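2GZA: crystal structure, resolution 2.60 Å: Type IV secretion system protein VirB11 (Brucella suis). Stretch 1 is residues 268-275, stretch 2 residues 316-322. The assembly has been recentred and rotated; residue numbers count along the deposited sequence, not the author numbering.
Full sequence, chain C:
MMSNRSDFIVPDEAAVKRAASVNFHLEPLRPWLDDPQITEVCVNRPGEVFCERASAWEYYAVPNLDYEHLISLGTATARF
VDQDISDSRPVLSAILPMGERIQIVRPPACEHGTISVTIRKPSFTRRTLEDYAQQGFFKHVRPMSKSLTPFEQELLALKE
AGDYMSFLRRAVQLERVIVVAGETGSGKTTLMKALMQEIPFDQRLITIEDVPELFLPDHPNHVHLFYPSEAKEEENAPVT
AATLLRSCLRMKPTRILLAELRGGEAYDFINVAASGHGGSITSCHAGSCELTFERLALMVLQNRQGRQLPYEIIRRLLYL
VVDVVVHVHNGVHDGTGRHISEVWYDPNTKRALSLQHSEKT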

# COMPACT_ATOMS: atom_id res chain seq x y z
N ASP C 268 -10.06 -7.62 -18.81
CA ASP C 268 -10.21 -7.25 -20.21
C ASP C 268 -11.68 -7.35 -20.61
O ASP C 268 -12.16 -6.51 -21.35
N PHE C 269 -12.39 -8.36 -20.09
CA PHE C 269 -13.81 -8.52 -20.34
C PHE C 269 -14.56 -7.28 -19.90
O PHE C 269 -15.36 -6.71 -20.65
N ILE C 270 -14.30 -6.85 -18.67
CA ILE C 270 -14.89 -5.64 -18.10
C ILE C 270 -14.62 -4.44 -18.98
O ILE C 270 -15.51 -3.62 -19.23
N ASN C 271 -13.41 -4.34 -19.49
CA ASN C 271 -13.08 -3.21 -20.34
C ASN C 271 -13.64 -3.27 -21.73
O ASN C 271 -13.93 -2.23 -22.33
N VAL C 272 -13.80 -4.48 -22.25
CA VAL C 272 -14.44 -4.64 -23.55
C VAL C 272 -15.91 -4.22 -23.41
O VAL C 272 -16.42 -3.44 -24.23
N ALA C 273 -16.56 -4.71 -22.36
CA ALA C 273 -17.98 -4.43 -22.12
C ALA C 273 -18.24 -2.97 -21.79
O ALA C 273 -19.23 -2.38 -22.24
N ALA C 274 -17.37 -2.38 -20.98
CA ALA C 274 -17.49 -0.97 -20.66
C ALA C 274 -17.20 -0.06 -21.85
O ALA C 274 -17.55 1.12 -21.82
N SER C 275 -16.58 -0.61 -22.90
CA SER C 275 -16.27 0.17 -24.11
C SER C 275 -17.41 0.18 -25.12
O SER C 275 -17.34 0.87 -26.15
N ARG C 316 -17.75 -2.64 -8.14
CA ARG C 316 -18.58 -1.67 -8.83
C ARG C 316 -18.52 -1.85 -10.35
O ARG C 316 -19.55 -1.73 -11.02
N LEU C 317 -17.34 -2.14 -10.89
CA LEU C 317 -17.19 -2.39 -12.32
C LEU C 317 -18.01 -3.59 -12.77
O LEU C 317 -18.65 -3.54 -13.82
N LEU C 318 -17.99 -4.66 -11.97
CA LEU C 318 -18.78 -5.84 -12.24
C LEU C 318 -20.28 -5.54 -12.33
O LEU C 318 -20.97 -6.05 -13.22
N TYR C 319 -20.77 -4.71 -11.41
CA TYR C 319 -22.18 -4.33 -11.40
C TYR C 319 -22.59 -3.41 -12.53
O TYR C 319 -23.74 -3.44 -12.97
N LEU C 320 -21.65 -2.59 -13.01
CA LEU C 320 -21.91 -1.69 -14.13
C LEU C 320 -21.94 -2.43 -15.45
O LEU C 320 -22.60 -2.00 -16.40
N VAL C 321 -21.25 -3.56 -15.50
CA VAL C 321 -20.98 -4.28 -16.73
C VAL C 321 -21.85 -5.54 -16.86
O VAL C 321 -22.29 -5.88 -17.95
N VAL C 322 -22.10 -6.21 -15.74
CA VAL C 322 -22.83 -7.49 -15.76
C VAL C 322 -24.29 -7.27 -15.41
O VAL C 322 -24.61 -6.87 -14.30

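Two helices of VirB11 meet here through a small contact in which the side chains that meet are all apolar: their axes come within 9.9 Å of each other, their N-to-C directions differ by 44°, and no hydrogen bond passes between them. The contact buries 292 Å² in all, counting both sides.

Asp268, at the start of the first stretch, lies out of reach of the second helix, and its carboxylate atom OD2 is hydrogen-bonded elsewhere in the structure. Phe269 leaves the backbone sideways, but its t rotamer (chi1 -175°) brings the end of the ring nearer, so that Phe269 CE2 lies 4.5 Å from Val321 CG1. The ring meets this methyl obliquely, and the length of the phenylalanine side chain lets a residue that starts sideways reach Val321.

Ile270 points toward the second helix and has the largest covered area in the contact. With chi1 m and chi2 t, its side chain packs against Leu317, Leu318 and Val321. Ile270 CD1 packs 3.5 Å from Leu318 CD1, and Ile270 CG2 sits 3.9 Å from Leu317 CD1 and 4.3 Å from Val321 CG2. Leu317 points toward the first helix, whereas Leu318 starts out directed away and only its end comes nearer; both have chi1 between the usual wells, at -98° and -93°. The two leucines thus meet one isoleucine from different starting directions.

Asn271 and Val272 make no contact across the stretches. Asn271 points away, and its OD1 is hydrogen-bonded elsewhere in the structure, so that atom is satisfied without entering the apolar seam.

Ala273 points toward the partner, and here the backbones draw closest, with Ala273 CA 6.2 Å from Val321 CA. A single methyl suits so narrow a gap: Ala273 CB rests 3.6 Å from Val321 CG1. Ala274 points sideways, its CB 4.1 Å from Val321 CG2. Val321, in the t rotamer (chi1 150°), is therefore the hub of its helix. Both methyls of Val321 lie against Ala273; CG1 also meets Phe269, and CG2 also packs against Ile270 and Ala274, including an approach of 3.7 Å between Val321 CG2 and the backbone atom Ile270 O. That carbonyl already accepts a hydrogen bond from Ala274 N, at 2.8 Å from N to O, so the methyl packs against backbone whose polar atoms are paired within the helix.

Ser275 closes the stretch beyond reach of the other helix. Its m rotamer (chi1 -57°) turns the hydroxyl back along its own chain, where Ser275 OG donates a very short hydrogen bond of 2.5 Å to Asn271 O.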

# COMPACT_ATOMS: atom_id res chain seq x y z
CB ASP C 268 -9.34 -8.14 -21.08
CG ASP C 268 -7.88 -8.06 -20.69
OD1 ASP C 268 -7.43 -8.93 -19.90
OD2 ASP C 268 -7.19 -7.12 -21.15
CB PHE C 269 -14.36 -9.76 -19.60
CG PHE C 269 -15.80 -10.06 -19.91
CD1 PHE C 269 -16.14 -10.81 -21.03
CD2 PHE C 269 -16.81 -9.61 -19.08
CE1 PHE C 269 -17.47 -11.10 -21.32
CE2 PHE C 269 -18.14 -9.88 -19.36
CZ PHE C 269 -18.47 -10.64 -20.48
CB ILE C 270 -14.36 -5.36 -16.66
CG1 ILE C 270 -15.01 -6.30 -15.65
CG2 ILE C 270 -14.62 -3.91 -16.24
CD1 ILE C 270 -14.38 -6.24 -14.27
CB ASN C 271 -11.59 -2.95 -20.41
CG ASN C 271 -11.18 -1.82 -19.51
OD1 ASN C 271 -11.73 -0.71 -19.57
ND2 ASN C 271 -10.21 -2.09 -18.64
CB VAL C 272 -14.31 -6.09 -24.05
CG1 VAL C 272 -15.27 -6.35 -25.20
CG2 VAL C 272 -12.87 -6.37 -24.47
CB ALA C 273 -18.51 -5.32 -21.01
CB ALA C 274 -16.62 -0.61 -19.45
CB SER C 275 -14.97 -0.30 -24.72
OG SER C 275 -13.96 -0.18 -23.75
CB ARG C 316 -18.17 -0.26 -8.42
CG ARG C 316 -18.85 0.85 -9.20
CD ARG C 316 -17.78 1.83 -9.58
NE ARG C 316 -18.26 3.10 -10.12
CZ ARG C 316 -18.90 4.03 -9.43
NH1 ARG C 316 -19.18 3.83 -8.17
NH2 ARG C 316 -19.28 5.15 -10.00
CB LEU C 317 -15.71 -2.56 -12.70
CG LEU C 317 -15.04 -1.31 -13.27
CD1 LEU C 317 -15.85 -0.69 -14.42
CD2 LEU C 317 -14.80 -0.29 -12.21
CB LEU C 318 -18.54 -6.92 -11.18
CG LEU C 318 -17.48 -8.01 -11.38
CD1 LEU C 318 -16.95 -8.05 -12.80
CD2 LEU C 318 -16.35 -7.87 -10.40
CB TYR C 319 -22.58 -3.72 -10.05
CG TYR C 319 -22.60 -4.69 -8.88
CD1 TYR C 319 -22.12 -4.31 -7.63
CD2 TYR C 319 -23.09 -5.99 -9.03
CE1 TYR C 319 -22.13 -5.19 -6.56
CE2 TYR C 319 -23.10 -6.88 -7.95
CZ TYR C 319 -22.62 -6.47 -6.72
OH TYR C 319 -22.63 -7.34 -5.66
CB LEU C 320 -20.85 -0.59 -14.17
CG LEU C 320 -20.98 0.49 -13.10
CD1 LEU C 320 -19.76 1.36 -13.10
CD2 LEU C 320 -22.23 1.34 -13.30
CB VAL C 321 -19.48 -4.62 -16.80
CG1 VAL C 321 -19.21 -5.90 -17.57
CG2 VAL C 321 -18.72 -3.45 -17.39
CB VAL C 322 -22.20 -8.55 -14.78
CG1 VAL C 322 -23.04 -9.81 -14.75
CG2 VAL C 322 -20.77 -8.89 -15.18